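Local structure of deoxyribose-phosphate aldolase (Toxoplasma gondii, 4EIV) at residues A[68-71]-A[72-76]; A[107-111]-A[112-116]. The protein belongs to the deoxyribose-phosphate aldolase family of enzymes and folds as an eight-stranded parallel beta/alpha barrel of the TIM type. One frame throughout, in Å; residues are numbered along the deposited sequence.

Contact 1 (68-71 with 72-76) and contact 2 (107-111 with 112-116) lie on the outer layer of the beta/alpha barrel, on the same side of the chain's centre, with their centres about 13 Å apart. Contact 1 comes first along the chain, on helix 67-74; contact 2 follows at the C-terminal end of helix 99-111 and in the loop that leads to strand 116-120. Strand 85-90 runs between the two helices in the sequence and is touched by both contacts. Two salt bridges join them directly, Arg68 NH2 to Asp112 OD1 at 2.7 Å and Arg71 NH2 to Asp115 OD2 at 2.8 Å, tying two successive beta/alpha units together.

Contact 1 (A[68-71]-A[72-76]); sequences RFIR and QELVK
Helix 67-74, the short helix of a beta-alpha-beta unit of the barrel, widens here from alpha to pi-type turns. Arg68 O still takes an ordinary i to i+4 bond from Gln72 N (2.8 Å), but Phe69 O receives two amides. Leu74 N, five residues on, lies 2.8 Å from Phe69 O, nearly along the C=O axis. Glu73 N stands above the carbonyl plane, 3.2 Å from Phe69 O, and its N-H angle is more bent (139°). The straighter bond is therefore the pi-type one. With CG opposite the backbone N (chi1 169°), the Phe69 ring reaches the following turn, where Leu74 CB lies over one face, offset toward the rim, in a CH-pi contact 4.3 Å from the centroid. In one of its two conformers the Glu73 carboxylate comes to the ring edge. Elsewhere on the helix Arg68 and Gln72 run alongside each other, and in the Gln72 conformer described a weak bond joins Arg68 NH1 to Gln72 OE1 (2.8 Å); the firmer hold on this guanidinium is the salt bridge of its NH2 to Asp112. Arg71 turns its guanidinium to the backbone oxygens of Val81 and Ile84 and to Asp115. Inward, Ile70 packs on Val60 and Val62 of strand 59-62 and on Val86 of strand 85-90, while Leu74 meets Ala45 and Cys48 of helix 41-52.

Contact 2 (A[107-111]-A[112-116]); sequences VGALK and DGADE
Asp112 and Gly108 meet where helix 99-111 ends in a Schellman motif and the chain turns toward strand 116-120. Asp112 N closes the last regular turn on Gly108 O (3.0 Å). From there the Asp112 side chain doubles back beside the same carbonyl: CB lies 3.5 Å from Gly108 O, and CG, placed anti to its own carbonyl carbon by chi1 of -67°, comes to 3.2 Å from that oxygen. Beyond CG both carboxylate oxygens lie about equally near Gly108 O, OD2 at 3.4 Å from it, as acceptors beside an acceptor and without a bond. OD1 also makes a salt bridge to the guanidinium of Arg68 on helix 67-74.

The cap itself is made by the next two amides. Gly113 has a positive phi (112°) that glycine, lacking a CB, adopts without crowding the carbonyl before it. Its N approaches Leu110 O from above the carbonyl plane (3.1 Å), and Ala114 N reaches back to Ala109 O (3.0 Å). The reversal lays the methyl of Ala114 against that of Ala109, CB to CB 4.1 Å, and both touch Ala88 of strand 85-90. Alongside, Leu110 CD2 rests on Ala114 O, and a water donates to both Leu110 O and Ala114 O, bridging the last turn to the departing chain; Lys151 NZ also bonds to Ala114 O.

The oxygens of Gly108, Ala109 and Leu110 are thus satisfied by the amides of Asp112, Ala114 and Gly113, with the water a second donor to Leu110 O. The Asp112 carboxylate lies near a carbonyl oxygen at the C-terminal end of a helix, where negative charge is probably unfavourable, and the Arg68 salt bridge probably compensates.

Contact 1 (A[68-71]-A[72-76])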
ATOM      1  N   ARG A  68     -18.244  -8.467 -23.770  1.00 33.00           N
ATOM      2  CA  ARG A  68     -17.877  -9.630 -24.577  1.00 34.90           C
ATOM      3  C   ARG A  68     -16.764  -9.304 -25.559  1.00 35.07           C
ATOM      4  O   ARG A  68     -15.877 -10.137 -25.783  1.00 36.55           O
ATOM      5  CB  ARG A  68     -19.089 -10.198 -25.320  1.00 36.07           C
ATOM      6  CG  ARG A  68     -18.764 -11.413 -26.190  1.00 40.13           C
ATOM      7  CD  ARG A  68     -20.023 -12.071 -26.688  1.00 42.69           C
ATOM      8  NE  ARG A  68     -20.788 -12.578 -25.560  1.00 46.08           N
ATOM      9  CZ  ARG A  68     -20.670 -13.801 -25.040  1.00 49.31           C
ATOM     10  NH1 ARG A  68     -19.822 -14.677 -25.556  1.00 52.70           N
ATOM     11  NH2 ARG A  68     -21.414 -14.146 -23.990  1.00 49.89           N
ATOM     12  N   PHE A  69     -16.810  -8.114 -26.153  1.00 34.69           N
ATOM     13  CA  PHE A  69     -15.754  -7.684 -27.064  1.00 35.28           C
ATOM     14  C   PHE A  69     -14.389  -7.785 -26.404  1.00 35.19           C
ATOM     15  O   PHE A  69     -13.469  -8.392 -26.954  1.00 36.44           O
ATOM     16  CB  PHE A  69     -15.969  -6.256 -27.565  1.00 35.30           C
ATOM     17  CG  PHE A  69     -14.777  -5.697 -28.291  1.00 36.28           C
ATOM     18  CD1 PHE A  69     -14.401  -6.201 -29.534  1.00 38.20           C
ATOM     19  CD2 PHE A  69     -14.005  -4.693 -27.719  1.00 36.09           C
ATOM     20  CE1 PHE A  69     -13.295  -5.691 -30.193  1.00 39.48           C
ATOM     21  CE2 PHE A  69     -12.908  -4.181 -28.374  1.00 37.78           C
ATOM     22  CZ  PHE A  69     -12.548  -4.677 -29.609  1.00 39.33           C
ATOM     23  N   ILE A  70     -14.269  -7.219 -25.213  1.00 33.72           N
ATOM     24  CA  ILE A  70     -12.995  -7.255 -24.500  1.00 33.68           C
ATOM     25  C   ILE A  70     -12.570  -8.683 -24.113  1.00 34.64           C
ATOM     26  O   ILE A  70     -11.420  -9.097 -24.355  1.00 36.06           O
ATOM     27  CB  ILE A  70     -13.052  -6.387 -23.222  1.00 31.83           C
ATOM     28  CG1 ILE A  70     -13.198  -4.912 -23.594  1.00 31.86           C
ATOM     29  CG2 ILE A  70     -11.781  -6.628 -22.387  1.00 33.28           C
ATOM     30  CD1 ILE A  70     -13.584  -4.018 -22.408  1.00 30.65           C
ATOM     31  N   ARG A  71     -13.509  -9.438 -23.543  1.00 35.26           N
ATOM     32  CA  ARG A  71     -13.239 -10.766 -23.002  1.00 36.79           C
ATOM     33  C   ARG A  71     -13.101 -11.924 -23.988  1.00 39.19           C
ATOM     34  O   ARG A  71     -12.428 -12.916 -23.686  1.00 41.49           O
ATOM     35  CB  ARG A  71     -14.283 -11.119 -21.943  1.00 36.43           C
ATOM     36  CG  ARG A  71     -14.049 -10.391 -20.627  1.00 35.74           C
ATOM     37  CD  ARG A  71     -12.844 -11.011 -19.924  1.00 38.08           C
ATOM     38  NE  ARG A  71     -12.500 -10.394 -18.648  1.00 38.01           N
ATOM     39  CZ  ARG A  71     -11.436  -9.620 -18.401  1.00 36.28           C
ATOM     40  NH1 ARG A  71     -10.532  -9.317 -19.336  1.00 36.21           N
ATOM     41  NH2 ARG A  71     -11.265  -9.158 -17.174  1.00 36.44           N
ATOM     42  N   GLN A  72     -13.796 -11.865 -25.118  0.60 40.13           N
ATOM     43  CA  GLN A  72     -13.747 -12.964 -26.092  0.60 42.07           C
ATOM     44  C   GLN A  72     -13.002 -12.669 -27.373  0.60 42.80           C
ATOM     45  O   GLN A  72     -12.473 -13.586 -27.999  0.60 44.67           O
ATOM     46  CB  GLN A  72     -15.154 -13.390 -26.503  0.60 42.78           C
ATOM     47  CG  GLN A  72     -15.822 -14.396 -25.605  0.60 44.88           C
ATOM     48  CD  GLN A  72     -16.972 -15.077 -26.319  0.60 47.55           C
ATOM     49  OE1 GLN A  72     -17.593 -14.497 -27.219  0.60 48.78           O
ATOM     50  NE2 GLN A  72     -17.266 -16.313 -25.930  0.60 50.08           N
ATOM     51  N   GLU A  73     -13.010 -11.394 -27.792  0.50 41.39           N
ATOM     52  CA  GLU A  73     -12.433 -10.964 -29.084  0.50 42.22           C
ATOM     53  C   GLU A  73     -11.130 -10.161 -29.016  0.50 41.34           C
ATOM     54  O   GLU A  73     -10.129 -10.588 -29.585  0.50 42.52           O
ATOM     55  CB  GLU A  73     -13.469 -10.172 -29.895  0.50 42.37           C
ATOM     56  CG  GLU A  73     -12.972  -9.775 -31.288  0.50 44.82           C
ATOM     57  CD  GLU A  73     -14.041  -9.130 -32.154  0.50 46.51           C
ATOM     58  OE1 GLU A  73     -15.244  -9.247 -31.829  0.50 48.52           O
ATOM     59  OE2 GLU A  73     -13.676  -8.510 -33.177  0.50 49.08           O
ATOM     60  N   LEU A  74     -11.131  -9.008 -28.342  1.00 39.24           N
ATOM     61  CA  LEU A  74      -9.913  -8.193 -28.208  1.00 38.87           C
ATOM     62  C   LEU A  74      -8.704  -8.988 -27.717  1.00 39.83           C
ATOM     63  O   LEU A  74      -7.581  -8.774 -28.187  1.00 40.52           O
ATOM     64  CB  LEU A  74     -10.172  -7.031 -27.251  1.00 37.00           C
ATOM     65  CG  LEU A  74      -9.019  -6.043 -27.035  1.00 36.82           C
ATOM     66  CD1 LEU A  74      -8.514  -5.449 -28.339  1.00 38.79           C
ATOM     67  CD2 LEU A  74      -9.481  -4.941 -26.075  1.00 34.92           C
ATOM     68  N   VAL A  75      -8.956  -9.920 -26.801  1.00 40.08           N
ATOM     69  CA  VAL A  75      -7.916 -10.762 -26.207  1.00 41.33           C
ATOM     70  C   VAL A  75      -7.132 -11.582 -27.264  1.00 43.58           C
ATOM     71  O   VAL A  75      -5.971 -11.945 -27.039  1.00 45.04           O
ATOM     72  CB  VAL A  75      -8.525 -11.663 -25.085  1.00 40.67           C
ATOM     73  CG1 VAL A  75      -9.452 -12.707 -25.684  1.00 43.11           C
ATOM     74  CG2 VAL A  75      -7.433 -12.319 -24.239  1.00 42.10           C
ATOM     75  N   LYS A  76      -7.748 -11.829 -28.423  1.00 44.44           N
ATOM     76  CA  LYS A  76      -7.076 -12.538 -29.526  1.00 47.00           C
ATOM     77  C   LYS A  76      -5.922 -11.729 -30.129  1.00 47.60           C
ATOM     78  O   LYS A  76      -4.960 -12.312 -30.622  1.00 49.73           O
ATOM     79  CB  LYS A  76      -8.064 -12.904 -30.643  1.00 48.10           C
ATOM     80  CG  LYS A  76      -9.183 -13.841 -30.231  1.00 48.87           C
ATOM     81  CD  LYS A  76     -10.161 -14.020 -31.388  1.00 50.94           C
ATOM     82  CE  LYS A  76     -11.350 -14.889 -31.019  1.00 52.21           C
ATOM     83  NZ  LYS A  76     -12.334 -14.973 -32.138  1.00 54.69           N
TER

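Contact 2 (A[107-111]-A[112-116])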
ATOM      1  N   VAL A 107     -26.877  -9.099 -15.033  1.00 33.74           N
ATOM      2  CA  VAL A 107     -26.821 -10.527 -15.319  1.00 35.54           C
ATOM      3  C   VAL A 107     -26.094 -10.791 -16.639  1.00 35.46           C
ATOM      4  O   VAL A 107     -25.208 -11.659 -16.724  1.00 36.72           O
ATOM      5  CB  VAL A 107     -28.237 -11.150 -15.387  1.00 36.47           C
ATOM      6  CG1 VAL A 107     -28.178 -12.593 -15.900  1.00 38.77           C
ATOM      7  CG2 VAL A 107     -28.925 -11.119 -14.029  1.00 37.60           C
ATOM      8  N   GLY A 108     -26.455 -10.036 -17.668  1.00 34.43           N
ATOM      9  CA  GLY A 108     -25.841 -10.221 -18.988  1.00 35.06           C
ATOM     10  C   GLY A 108     -24.366  -9.845 -19.010  1.00 34.69           C
ATOM     11  O   GLY A 108     -23.548 -10.513 -19.652  1.00 35.41           O
ATOM     12  N   ALA A 109     -24.012  -8.782 -18.299  1.00 33.62           N
ATOM     13  CA  ALA A 109     -22.633  -8.342 -18.244  1.00 33.25           C
ATOM     14  C   ALA A 109     -21.764  -9.396 -17.573  1.00 33.87           C
ATOM     15  O   ALA A 109     -20.655  -9.698 -18.045  1.00 34.15           O
ATOM     16  CB  ALA A 109     -22.532  -7.029 -17.491  1.00 31.23           C
ATOM     17  N   LEU A 110     -22.273  -9.979 -16.488  1.00 34.76           N
ATOM     18  CA  LEU A 110     -21.547 -11.006 -15.750  1.00 35.82           C
ATOM     19  C   LEU A 110     -21.394 -12.260 -16.635  1.00 36.82           C
ATOM     20  O   LEU A 110     -20.316 -12.851 -16.700  1.00 37.82           O
ATOM     21  CB  LEU A 110     -22.265 -11.326 -14.428  1.00 36.61           C
ATOM     22  CG  LEU A 110     -22.232 -10.162 -13.420  1.00 35.74           C
ATOM     23  CD1 LEU A 110     -23.261 -10.384 -12.303  1.00 38.97           C
ATOM     24  CD2 LEU A 110     -20.837  -9.925 -12.864  1.00 38.32           C
ATOM     25  N   LYS A 111     -22.439 -12.605 -17.377  1.00 36.99           N
ATOM     26  CA  LYS A 111     -22.382 -13.743 -18.310  1.00 39.35           C
ATOM     27  C   LYS A 111     -21.295 -13.533 -19.357  1.00 39.30           C
ATOM     28  O   LYS A 111     -20.572 -14.477 -19.719  1.00 40.59           O
ATOM     29  CB  LYS A 111     -23.726 -13.883 -19.031  1.00 40.27           C
ATOM     30  CG  LYS A 111     -23.834 -15.026 -20.024  1.00 45.47           C
ATOM     31  CD  LYS A 111     -25.072 -14.867 -20.911  1.00 49.53           C
ATOM     32  CE  LYS A 111     -26.383 -14.647 -20.115  1.00 51.19           C
ATOM     33  NZ  LYS A 111     -27.586 -14.619 -21.006  1.00 53.68           N
ATOM     34  N   ASP A 112     -21.204 -12.300 -19.855  1.00 37.97           N
ATOM     35  CA  ASP A 112     -20.229 -11.913 -20.874  1.00 38.49           C
ATOM     36  C   ASP A 112     -18.790 -11.785 -20.374  1.00 38.83           C
ATOM     37  O   ASP A 112     -17.896 -11.552 -21.184  1.00 39.67           O
ATOM     38  CB  ASP A 112     -20.674 -10.620 -21.572  1.00 37.97           C
ATOM     39  CG  ASP A 112     -21.937 -10.811 -22.411  1.00 39.48           C
ATOM     40  OD1 ASP A 112     -22.345 -11.970 -22.635  1.00 42.12           O
ATOM     41  OD2 ASP A 112     -22.532  -9.801 -22.857  1.00 40.42           O
ATOM     42  N   GLY A 113     -18.570 -11.943 -19.066  1.00 38.06           N
ATOM     43  CA  GLY A 113     -17.223 -11.906 -18.474  1.00 38.07           C
ATOM     44  C   GLY A 113     -16.865 -10.729 -17.567  1.00 35.78           C
ATOM     45  O   GLY A 113     -15.707 -10.597 -17.165  1.00 36.20           O
ATOM     46  N   ALA A 114     -17.827  -9.878 -17.214  1.00 34.66           N
ATOM     47  CA  ALA A 114     -17.525  -8.739 -16.338  1.00 32.99           C
ATOM     48  C   ALA A 114     -17.089  -9.211 -14.957  1.00 33.07           C
ATOM     49  O   ALA A 114     -17.625 -10.186 -14.429  1.00 34.99           O
ATOM     50  CB  ALA A 114     -18.742  -7.851 -16.216  1.00 31.80           C
ATOM     51  N   ASP A 115     -16.123  -8.517 -14.372  1.00 32.34           N
ATOM     52  CA  ASP A 115     -15.619  -8.846 -13.049  1.00 31.99           C
ATOM     53  C   ASP A 115     -16.300  -8.064 -11.939  1.00 31.20           C
ATOM     54  O   ASP A 115     -16.360  -8.516 -10.798  1.00 32.44           O
ATOM     55  CB  ASP A 115     -14.122  -8.544 -12.992  1.00 32.21           C
ATOM     56  CG  ASP A 115     -13.347  -9.303 -14.029  1.00 32.96           C
ATOM     57  OD1 ASP A 115     -13.158 -10.525 -13.850  1.00 37.61           O
ATOM     58  OD2 ASP A 115     -12.954  -8.690 -15.032  1.00 34.15           O
ATOM     59  N   GLU A 116     -16.776  -6.868 -12.265  0.50 29.91           N
ATOM     60  CA  GLU A 116     -17.444  -5.998 -11.287  0.50 29.27           C
ATOM     61  C   GLU A 116     -18.583  -5.281 -11.981  0.50 28.06           C
ATOM     62  O   GLU A 116     -18.638  -5.219 -13.207  0.50 28.14           O
ATOM     63  CB  GLU A 116     -16.492  -4.949 -10.690  0.50 29.06           C
ATOM     64  CG  GLU A 116     -15.248  -5.504 -10.024  0.50 30.72           C
ATOM     65  CD  GLU A 116     -14.474  -4.468  -9.223  0.50 30.32           C
ATOM     66  OE1 GLU A 116     -15.052  -3.425  -8.834  0.50 29.06           O
ATOM     67  OE2 GLU A 116     -13.278  -4.714  -8.953  0.50 32.69           O
TER
HETATM   68  O   HOH W   1     -18.369 -12.741 -15.127  1.00 48.06           O